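PDB 3WEU: L-lysine 6-oxidase from Marinomonas mediterranea, which oxidises the side-chain amine of free L-lysine with a cysteine tryptophylquinone cofactor, releasing ammonium and the hydrogen peroxide that makes it antibacterial. Local coordinates for residues Val47-Glu52 against Phe631-Asn636; Glu160-Pro165 against Asn481-Glu486; Asn522-Ser527 against Leu572-Tyr577. All coordinates share one frame; numbering follows the deposited sequence. Where two conformers were deposited one is given.

Contact 1: residues Val47-Glu52 against Phe631-Asn636; sequences VNFKDE and FIRDRN. With EDO (1,2-ethanediol), chain L.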
loop_
_atom_site.group_PDB
_atom_site.type_symbol
_atom_site.label_atom_id
_atom_site.label_comp_id
_atom_site.label_asym_id
_atom_site.label_seq_id
_atom_site.Cartn_x
_atom_site.Cartn_y
_atom_site.Cartn_z
ATOM N N VAL A 47 -5.529 11.500 40.896
ATOM C CA VAL A 47 -6.785 12.113 40.553
ATOM C C VAL A 47 -7.024 11.840 39.081
ATOM O O VAL A 47 -7.890 11.030 38.787
ATOM C CB VAL A 47 -6.764 13.614 40.887
ATOM C CG1 VAL A 47 -8.068 14.271 40.475
ATOM C CG2 VAL A 47 -6.464 13.815 42.383
ATOM N N ASN A 48 -6.317 12.503 38.161
ATOM C CA ASN A 48 -6.431 12.192 36.739
ATOM C C ASN A 48 -5.188 11.546 36.150
ATOM O O ASN A 48 -4.098 11.992 36.445
ATOM C CB ASN A 48 -6.757 13.446 35.950
ATOM C CG ASN A 48 -8.137 14.026 36.290
ATOM O OD1 ASN A 48 -9.078 13.342 36.605
ATOM N ND2 ASN A 48 -8.205 15.300 36.281
ATOM N N PHE A 49 -5.357 10.525 35.316
ATOM C CA PHE A 49 -4.219 9.876 34.725
ATOM C C PHE A 49 -3.615 10.724 33.603
ATOM O O PHE A 49 -2.431 10.541 33.226
ATOM C CB PHE A 49 -4.649 8.553 34.117
ATOM C CG PHE A 49 -5.027 7.526 35.114
ATOM C CD1 PHE A 49 -6.363 7.216 35.345
ATOM C CD2 PHE A 49 -4.013 6.827 35.815
ATOM C CE1 PHE A 49 -6.718 6.217 36.266
ATOM C CE2 PHE A 49 -4.392 5.815 36.729
ATOM C CZ PHE A 49 -5.717 5.547 36.959
ATOM N N LYS A 50 -4.450 11.589 33.035
ATOM C CA LYS A 50 -4.064 12.411 31.892
ATOM C C LYS A 50 -4.090 13.879 32.308
ATOM O O LYS A 50 -4.806 14.274 33.218
ATOM C CB LYS A 50 -5.008 12.242 30.712
ATOM C CG LYS A 50 -5.109 10.807 30.212
ATOM C CD LYS A 50 -5.779 10.765 28.877
ATOM C CE LYS A 50 -6.096 9.346 28.431
ATOM N NZ LYS A 50 -6.771 9.254 27.157
ATOM N N ASP A 51 -3.297 14.681 31.641
ATOM C CA ASP A 51 -3.346 16.123 31.892
ATOM C C ASP A 51 -4.493 16.733 31.144
ATOM O O ASP A 51 -5.299 16.053 30.493
ATOM C CB ASP A 51 -1.997 16.756 31.506
ATOM C CG ASP A 51 -1.732 16.777 30.057
ATOM O OD1 ASP A 51 -2.588 16.501 29.189
ATOM O OD2 ASP A 51 -0.587 17.073 29.725
ATOM N N GLU A 52 -4.607 18.058 31.220
ATOM C CA GLU A 52 -5.759 18.723 30.632
ATOM C C GLU A 52 -5.830 18.612 29.154
ATOM O O GLU A 52 -6.910 18.676 28.607
ATOM C CB GLU A 52 -5.814 20.213 31.048
ATOM C CG GLU A 52 -6.294 20.355 32.484
ATOM C CD GLU A 52 -6.742 21.779 32.814
ATOM O OE1 GLU A 52 -6.190 22.741 32.219
ATOM O OE2 GLU A 52 -7.662 21.933 33.654
ATOM N N PHE A 631 -8.807 5.091 30.611
ATOM C CA PHE A 631 -8.379 4.332 31.770
ATOM C C PHE A 631 -9.618 3.776 32.420
ATOM O O PHE A 631 -10.580 4.530 32.755
ATOM C CB PHE A 631 -7.675 5.236 32.767
ATOM C CG PHE A 631 -6.285 5.581 32.348
ATOM C CD1 PHE A 631 -6.066 6.516 31.343
ATOM C CD2 PHE A 631 -5.201 4.852 32.830
ATOM C CE1 PHE A 631 -4.773 6.771 30.882
ATOM C CE2 PHE A 631 -3.897 5.111 32.389
ATOM C CZ PHE A 631 -3.693 6.094 31.417
ATOM N N ILE A 632 -9.596 2.486 32.620
ATOM C CA ILE A 632 -10.726 1.767 33.254
ATOM C C ILE A 632 -10.503 1.828 34.753
ATOM O O ILE A 632 -9.489 1.377 35.252
ATOM C CB ILE A 632 -10.819 0.299 32.784
ATOM C CG1 ILE A 632 -10.710 0.207 31.276
ATOM C CG2 ILE A 632 -12.091 -0.365 33.292
ATOM C CD1 ILE A 632 -11.691 1.070 30.468
ATOM N N ARG A 633 -11.469 2.402 35.472
ATOM C CA ARG A 633 -11.311 2.625 36.873
ATOM C C ARG A 633 -12.605 2.546 37.690
ATOM O O ARG A 633 -13.717 2.716 37.141
ATOM C CB ARG A 633 -10.601 3.936 37.038
ATOM C CG ARG A 633 -11.246 5.018 37.793
ATOM C CD ARG A 633 -10.377 6.252 37.855
ATOM N NE ARG A 633 -9.812 6.432 39.133
ATOM C CZ ARG A 633 -9.039 7.471 39.447
ATOM N NH1 ARG A 633 -8.714 8.388 38.534
ATOM N NH2 ARG A 633 -8.611 7.625 40.661
ATOM N N ASP A 634 -12.439 2.211 38.975
ATOM C CA ASP A 634 -13.534 1.998 39.842
ATOM C C ASP A 634 -14.118 3.362 40.276
ATOM O O ASP A 634 -13.462 4.128 41.008
ATOM C CB ASP A 634 -13.139 1.147 41.040
ATOM C CG ASP A 634 -14.283 0.831 41.960
ATOM O OD1 ASP A 634 -15.440 1.145 41.675
ATOM O OD2 ASP A 634 -13.981 0.279 43.071
ATOM N N ARG A 635 -15.311 3.641 39.788
ATOM C CA ARG A 635 -16.054 4.867 40.089
ATOM C C ARG A 635 -16.671 4.860 41.505
ATOM O O ARG A 635 -17.172 5.892 41.990
ATOM C CB ARG A 635 -17.157 4.998 39.060
ATOM C CG ARG A 635 -16.661 5.318 37.668
ATOM C CD ARG A 635 -16.364 6.813 37.551
ATOM N NE ARG A 635 -16.585 7.238 36.195
ATOM C CZ ARG A 635 -17.460 8.128 35.770
ATOM N NH1 ARG A 635 -18.238 8.818 36.583
ATOM N NH2 ARG A 635 -17.521 8.356 34.485
ATOM N N ASN A 636 -16.603 3.696 42.157
ATOM C CA ASN A 636 -17.093 3.489 43.514
ATOM C C ASN A 636 -16.021 3.037 44.489
ATOM O O ASN A 636 -16.328 2.354 45.477
ATOM C CB ASN A 636 -18.191 2.471 43.579
ATOM C CG ASN A 636 -19.094 2.671 44.773
ATOM O OD1 ASN A 636 -19.239 3.812 45.285
ATOM N ND2 ASN A 636 -19.764 1.584 45.206
HETATM C C1 EDO L . -2.604 19.527 34.481
HETATM O O1 EDO L . -2.954 19.530 33.118
HETATM C C2 EDO L . -3.279 18.365 35.098
HETATM O O2 EDO L . -2.300 17.300 35.166
#
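Phe49 and Phe631 lie ring on ring in an offset stack, with planes 8° apart and centroids 4.2 Å apart. The slide is such that Phe49 CB, not the middle of its ring, sits over the centre of the Phe631 face, 3.6 Å from the centroid, while Phe631 CD2 lies over the rim of the Phe49 face. CG of Phe49 is anti to its carbonyl carbon (chi1 -70°) and lies against the Phe631 face; Phe49 CD1 is 3.4 Å from Phe631 CG. At the edge of the Phe631 ring, the extended Lys50 chain brings CE to 3.8 Å from Phe631 CE1; its NZ then bonds to the backbone oxygens of Ser627, Leu629 and Glu649. The stack joins the loop between strands 42-43 and 58-66 of the N-terminal region to strand 631-634, one half of a two-stranded antiparallel sheet with 645-648. Toward exposed Val47 the contact thins to one polar link. The Arg633 chain is bent at chi3, and NH1 of its guanidinium donates to Val47 O at 2.8 Å with an N-H...O angle of 147°, the oxygen slightly out of the guanidinium plane. NH1 also passes Phe49 CE1 obliquely. Beyond Lys50 the loop leaves the strand, and Glu52 N bonds to an ethanediol molecule.

Contact 2: residues Glu160-Pro165 against Asn481-Glu486; sequences ETYLHP and NGLTPE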
loop_
_atom_site.group_PDB
_atom_site.type_symbol
_atom_site.label_atom_id
_atom_site.label_comp_id
_atom_site.label_asym_id
_atom_site.label_seq_id
_atom_site.Cartn_x
_atom_site.Cartn_y
_atom_site.Cartn_z
ATOM N N GLU A 160 30.893 11.829 28.327
ATOM C CA GLU A 160 32.063 11.653 27.439
ATOM C C GLU A 160 32.733 10.283 27.656
ATOM O O GLU A 160 33.290 9.718 26.753
ATOM C CB GLU A 160 33.087 12.787 27.686
ATOM C CG GLU A 160 32.623 14.114 27.161
ATOM C CD GLU A 160 33.685 15.197 27.318
ATOM O OE1 GLU A 160 34.895 14.860 27.348
ATOM O OE2 GLU A 160 33.305 16.380 27.416
ATOM N N THR A 161 32.665 9.736 28.864
ATOM C CA THR A 161 33.218 8.398 29.116
ATOM C C THR A 161 32.450 7.219 28.479
ATOM O O THR A 161 32.918 6.078 28.587
ATOM C CB THR A 161 33.339 8.138 30.611
ATOM O OG1 THR A 161 32.058 8.362 31.231
ATOM C CG2 THR A 161 34.399 9.100 31.234
ATOM N N TYR A 162 31.268 7.498 27.912
ATOM C CA TYR A 162 30.431 6.490 27.289
ATOM C C TYR A 162 30.721 6.508 25.808
ATOM O O TYR A 162 30.198 7.311 25.027
ATOM C CB TYR A 162 28.896 6.653 27.617
ATOM C CG TYR A 162 28.209 5.288 27.441
ATOM C CD1 TYR A 162 27.490 4.985 26.306
ATOM C CD2 TYR A 162 28.327 4.325 28.381
ATOM C CE1 TYR A 162 26.920 3.717 26.115
ATOM C CE2 TYR A 162 27.787 3.075 28.209
ATOM C CZ TYR A 162 27.075 2.760 27.091
ATOM O OH TYR A 162 26.540 1.500 26.965
ATOM N N LEU A 163 31.549 5.568 25.396
ATOM C CA LEU A 163 32.164 5.671 24.108
ATOM C C LEU A 163 31.246 5.248 22.975
ATOM O O LEU A 163 31.459 5.665 21.821
ATOM C CB LEU A 163 33.454 4.835 24.093
ATOM C CG LEU A 163 34.515 5.255 25.081
ATOM C CD1 LEU A 163 35.806 4.392 24.922
ATOM C CD2 LEU A 163 34.787 6.739 24.888
ATOM N N HIS A 164 30.230 4.437 23.261
ATOM C CA HIS A 164 29.420 3.904 22.162
ATOM C C HIS A 164 27.919 4.092 22.338
ATOM O O HIS A 164 27.184 3.115 22.422
ATOM C CB HIS A 164 29.671 2.434 21.953
ATOM C CG HIS A 164 31.023 2.153 21.443
ATOM N ND1 HIS A 164 32.030 1.719 22.267
ATOM C CD2 HIS A 164 31.557 2.296 20.211
ATOM C CE1 HIS A 164 33.130 1.580 21.553
ATOM N NE2 HIS A 164 32.875 1.937 20.309
ATOM N N PRO A 165 27.487 5.331 22.322
ATOM C CA PRO A 165 26.068 5.565 22.392
ATOM C C PRO A 165 25.447 5.256 21.065
ATOM O O PRO A 165 26.142 5.297 20.046
ATOM C CB PRO A 165 25.974 7.072 22.701
ATOM C CG PRO A 165 27.265 7.660 22.120
ATOM C CD PRO A 165 28.288 6.578 22.393
ATOM N N ASN A 481 32.920 -0.593 25.960
ATOM C CA ASN A 481 32.474 -1.562 24.946
ATOM C C ASN A 481 31.081 -1.411 24.411
ATOM O O ASN A 481 30.712 -1.938 23.366
ATOM C CB ASN A 481 32.604 -2.921 25.621
ATOM C CG ASN A 481 34.035 -3.199 26.035
ATOM O OD1 ASN A 481 34.403 -3.255 27.206
ATOM N ND2 ASN A 481 34.843 -3.356 25.052
ATOM N N GLY A 482 30.261 -0.670 25.132
ATOM C CA GLY A 482 28.849 -0.609 24.787
ATOM C C GLY A 482 28.216 -1.961 25.076
ATOM O O GLY A 482 28.801 -2.838 25.775
ATOM N N LEU A 483 26.986 -2.105 24.573
ATOM C CA LEU A 483 26.186 -3.252 24.874
ATOM C C LEU A 483 26.377 -4.315 23.826
ATOM O O LEU A 483 26.824 -4.011 22.732
ATOM C CB LEU A 483 24.692 -2.859 24.927
ATOM C CG LEU A 483 24.370 -1.942 26.108
ATOM C CD1 LEU A 483 22.934 -1.434 25.948
ATOM C CD2 LEU A 483 24.555 -2.589 27.482
ATOM N N THR A 484 25.994 -5.560 24.134
ATOM C CA THR A 484 26.323 -6.688 23.206
ATOM C C THR A 484 25.060 -7.068 22.434
ATOM O O THR A 484 24.138 -7.619 23.011
ATOM C CB THR A 484 26.855 -7.856 23.983
ATOM O OG1 THR A 484 27.683 -7.418 25.078
ATOM C CG2 THR A 484 27.575 -8.905 23.050
ATOM N N PRO A 485 24.961 -6.704 21.155
ATOM C CA PRO A 485 23.636 -6.843 20.502
ATOM C C PRO A 485 23.106 -8.286 20.360
ATOM O O PRO A 485 21.902 -8.571 20.544
ATOM C CB PRO A 485 23.855 -6.170 19.123
ATOM C CG PRO A 485 25.356 -6.155 18.928
ATOM C CD PRO A 485 25.894 -5.909 20.316
ATOM N N GLU A 486 24.003 -9.230 20.139
ATOM C CA GLU A 486 23.577 -10.582 19.821
ATOM C C GLU A 486 23.551 -11.479 21.041
ATOM O O GLU A 486 23.123 -12.607 20.944
ATOM C CB GLU A 486 24.436 -11.178 18.668
ATOM C CG GLU A 486 25.897 -11.223 18.876
ATOM C CD GLU A 486 26.537 -9.863 18.549
ATOM O OE1 GLU A 486 26.807 -9.486 17.326
ATOM O OE2 GLU A 486 26.744 -9.175 19.554
#
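Tyr162 and His164 meet Gly482 and its neighbours in a small van der Waals contact between two irregular segments, a loop of the N-terminal region and the turn that follows helix 475-481. The evidence is the modest buried surface, 168 Å² summed over both sides, and the lack of any hydrogen bond across it. The backbones come together at Gly482, with His164 CA and Gly482 CA 5.3 Å apart. Gly482 is the first residue to leave the helix, and its phi of 69° turns the chain away. With no side chain, it lets the backbones come this close: a CB position on Gly482 would lie only 3.1 Å from His164 CB.

Tyr162 reaches the turn with its hydroxyl end. Its CG is anti to the backbone N (chi1 -156°), and Tyr162 OH ends 3.8 Å from Gly482 CA, an approach oblique to the ring. The same oxygen, Tyr162 OH, lies 4.2 Å from CG of Leu483, whose side chain crosses that of Tyr162 at about a right angle. The imidazole of exposed His164 stands beside the last helical peptide, with ND1 3.9 Å from Asn481 C, again an oblique approach to the ring.

The polar end of Tyr162 is satisfied by Asp138 of strand 137-145, and its ring meets His88 of strand 80-91 at about 90°. Gln133 of helix 129-134 bonds to the oxygens of Asn481 and Leu483, while Leu163 shares a backbone bond with Asp479, so the contact sits among helices 129-134 and 475-481 and strands 80-91 and 137-145.

Contact 3: residues Asn522-Ser527 against Leu572-Tyr577; sequences NFSEPS and LPPAYY. With EDO (1,2-ethanediol), chain J.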
loop_
_atom_site.group_PDB
_atom_site.type_symbol
_atom_site.label_atom_id
_atom_site.label_comp_id
_atom_site.label_asym_id
_atom_site.label_seq_id
_atom_site.Cartn_x
_atom_site.Cartn_y
_atom_site.Cartn_z
ATOM N N ASN A 522 -8.329 -22.700 17.704
ATOM C CA ASN A 522 -8.834 -24.008 17.334
ATOM C C ASN A 522 -8.815 -24.899 18.582
ATOM O O ASN A 522 -7.814 -24.878 19.337
ATOM C CB ASN A 522 -7.907 -24.671 16.284
ATOM C CG ASN A 522 -8.239 -26.122 16.113
ATOM O OD1 ASN A 522 -7.647 -26.977 16.738
ATOM N ND2 ASN A 522 -9.302 -26.381 15.409
ATOM N N PHE A 523 -9.806 -25.762 18.738
ATOM C CA PHE A 523 -9.730 -26.677 19.856
ATOM C C PHE A 523 -9.934 -28.167 19.490
ATOM O O PHE A 523 -10.294 -28.976 20.333
ATOM C CB PHE A 523 -10.667 -26.261 20.955
ATOM C CG PHE A 523 -12.105 -26.142 20.555
ATOM C CD1 PHE A 523 -12.982 -27.166 20.806
ATOM C CD2 PHE A 523 -12.619 -24.949 20.066
ATOM C CE1 PHE A 523 -14.345 -27.068 20.522
ATOM C CE2 PHE A 523 -13.981 -24.843 19.756
ATOM C CZ PHE A 523 -14.842 -25.907 19.968
ATOM N N SER A 524 -9.700 -28.519 18.250
ATOM C CA SER A 524 -9.985 -29.901 17.772
ATOM C C SER A 524 -8.722 -30.657 17.456
ATOM O O SER A 524 -8.699 -31.881 17.484
ATOM C CB SER A 524 -10.855 -29.882 16.518
ATOM O OG SER A 524 -10.235 -29.163 15.475
ATOM N N GLU A 525 -7.654 -29.957 17.115
ATOM C CA GLU A 525 -6.406 -30.611 16.676
ATOM C C GLU A 525 -5.264 -29.982 17.453
ATOM O O GLU A 525 -4.861 -28.825 17.185
ATOM C CB GLU A 525 -6.159 -30.390 15.181
ATOM C CG GLU A 525 -7.098 -31.227 14.294
ATOM C CD GLU A 525 -6.686 -32.708 14.315
ATOM O OE1 GLU A 525 -5.663 -33.087 14.932
ATOM O OE2 GLU A 525 -7.475 -33.468 13.804
ATOM N N PRO A 526 -4.707 -30.741 18.407
ATOM C CA PRO A 526 -3.728 -30.161 19.319
ATOM C C PRO A 526 -2.519 -29.534 18.660
ATOM O O PRO A 526 -1.927 -28.580 19.205
ATOM C CB PRO A 526 -3.285 -31.370 20.124
ATOM C CG PRO A 526 -4.561 -32.209 20.243
ATOM C CD PRO A 526 -5.244 -32.043 18.899
ATOM N N SER A 527 -2.112 -30.041 17.483
ATOM C CA SER A 527 -0.910 -29.519 16.815
ATOM C C SER A 527 -1.157 -28.330 15.848
ATOM O O SER A 527 -0.234 -27.740 15.312
ATOM C CB SER A 527 -0.218 -30.717 16.062
ATOM O OG SER A 527 -1.051 -31.043 14.952
ATOM N N LEU A 572 -8.157 -22.698 12.435
ATOM C CA LEU A 572 -8.895 -23.882 12.025
ATOM C C LEU A 572 -10.176 -24.006 12.814
ATOM O O LEU A 572 -10.118 -24.069 14.033
ATOM C CB LEU A 572 -8.075 -25.149 12.224
ATOM C CG LEU A 572 -8.731 -26.443 11.755
ATOM C CD1 LEU A 572 -8.835 -26.441 10.191
ATOM C CD2 LEU A 572 -7.977 -27.619 12.290
ATOM N N PRO A 573 -11.326 -24.062 12.159
ATOM C CA PRO A 573 -12.554 -24.356 12.914
ATOM C C PRO A 573 -12.541 -25.800 13.396
ATOM O O PRO A 573 -11.942 -26.617 12.720
ATOM C CB PRO A 573 -13.630 -24.221 11.893
ATOM C CG PRO A 573 -13.031 -23.494 10.748
ATOM C CD PRO A 573 -11.612 -23.841 10.723
ATOM N N PRO A 574 -13.190 -26.131 14.508
ATOM C CA PRO A 574 -13.954 -25.204 15.323
ATOM C C PRO A 574 -13.049 -24.452 16.288
ATOM O O PRO A 574 -12.000 -24.978 16.738
ATOM C CB PRO A 574 -14.940 -26.124 16.073
ATOM C CG PRO A 574 -14.102 -27.360 16.276
ATOM C CD PRO A 574 -13.379 -27.523 14.939
ATOM N N ALA A 575 -13.406 -23.192 16.564
ATOM C CA ALA A 575 -12.526 -22.367 17.343
ATOM C C ALA A 575 -13.270 -21.629 18.423
ATOM O O ALA A 575 -14.509 -21.497 18.348
ATOM C CB ALA A 575 -11.805 -21.382 16.484
ATOM N N TYR A 576 -12.504 -21.167 19.414
ATOM C CA TYR A 576 -13.067 -20.495 20.608
ATOM C C TYR A 576 -12.483 -19.112 20.796
ATOM O O TYR A 576 -11.292 -18.886 20.665
ATOM C CB TYR A 576 -12.817 -21.355 21.873
ATOM C CG TYR A 576 -13.719 -20.988 23.034
ATOM C CD1 TYR A 576 -15.016 -21.507 23.126
ATOM C CD2 TYR A 576 -13.299 -20.106 23.995
ATOM C CE1 TYR A 576 -15.821 -21.190 24.183
ATOM C CE2 TYR A 576 -14.124 -19.754 25.053
ATOM C CZ TYR A 576 -15.386 -20.299 25.122
ATOM O OH TYR A 576 -16.199 -19.976 26.152
ATOM N N TYR A 577 -13.379 -18.169 21.074
ATOM C CA TYR A 577 -13.020 -16.771 21.322
ATOM C C TYR A 577 -12.372 -16.586 22.655
ATOM O O TYR A 577 -13.024 -16.825 23.725
ATOM C CB TYR A 577 -14.337 -15.976 21.273
ATOM C CG TYR A 577 -14.254 -14.481 21.263
ATOM C CD1 TYR A 577 -14.164 -13.773 20.062
ATOM C CD2 TYR A 577 -14.354 -13.760 22.440
ATOM C CE1 TYR A 577 -14.114 -12.407 20.041
ATOM C CE2 TYR A 577 -14.346 -12.369 22.414
ATOM C CZ TYR A 577 -14.227 -11.721 21.209
ATOM O OH TYR A 577 -14.275 -10.366 21.172
HETATM C C1 EDO J . -14.949 -6.850 18.086
HETATM O O1 EDO J . -14.378 -5.937 19.019
HETATM C C2 EDO J . -15.294 -8.105 18.895
HETATM O O2 EDO J . -14.118 -8.926 19.075
#
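The Phe523 ring carries Pro574 on one face and the start of strand 575-579 at its edge. Pro574 CG stands 4.3 Å from the Phe523 ring centroid, 18° off the normal and offset toward the rim, which meets the geometry of a CH-pi contact; the two side chains cross at about a right angle. At the edge, near the ring plane, are Ala575 C, 3.6 Å from Phe523 CE2, and Tyr576 N. CG of Phe523 lies between its own backbone N and carbonyl carbon. Phe523 CD2 is 4.0 Å from Tyr576 CB.

The other flat group is the amide of Asn522, a buried side chain with bonds at both ends. Its ND2 donates to Leu572 O at 2.8 Å, nearly straight at 163°; the oxygen is close to the amide plane, but the donor sits 54° above the plane of the Leu572 carbonyl. Asn522 ND2 also donates to Ser524 OG at 2.9 Å, in an almost linear bond with OG again near the amide plane. OD1 receives two backbone donors: Glu525 N arrives in the carbonyl plane on a lone pair, whereas Ser524 N comes from above that plane. Together these bonds hold the amide's rotation. Leu572 CD2 packs 3.6 Å from Asn522 ND2. Ser524 OG is 3.6 Å from CD of Pro574, which follows a cis peptide bond.

Phe523 N donates to Pro574 O at 3.1 Å, next to the non-hydrogen-bonded antiparallel pair Asn522-Ala575. By accepting from Ser524 N and Glu525 N, Asn522 OD1 closes an Asx turn and the wider Asx motif at the end of strand 518-522, where the chain leaves the two-stranded antiparallel sheet formed with 575-579.

How the contacts relate
Contact 1 joins an early loop to a late strand, and both other contacts lie within the 578 residues between its segments. Contact 2 links the N-terminal and C-terminal family regions, whereas contact 3 joins segments 45 residues apart; contacts 2 and 3 follow one another in series. None touches another: nearest atoms are about 15 Å apart for contacts 1 and 3 and about 28 Å for contact 2 from either. Their centres are about 39 to 47 Å apart. Contact 3 is the one closest in sequence to the cofactor, since Cys516 precedes strand 518-522 and the cross-linked Trp581 follows strand 575-579, the two strands it pairs. The ethanediols of contacts 1 and 3 probably come from the crystallisation liquor.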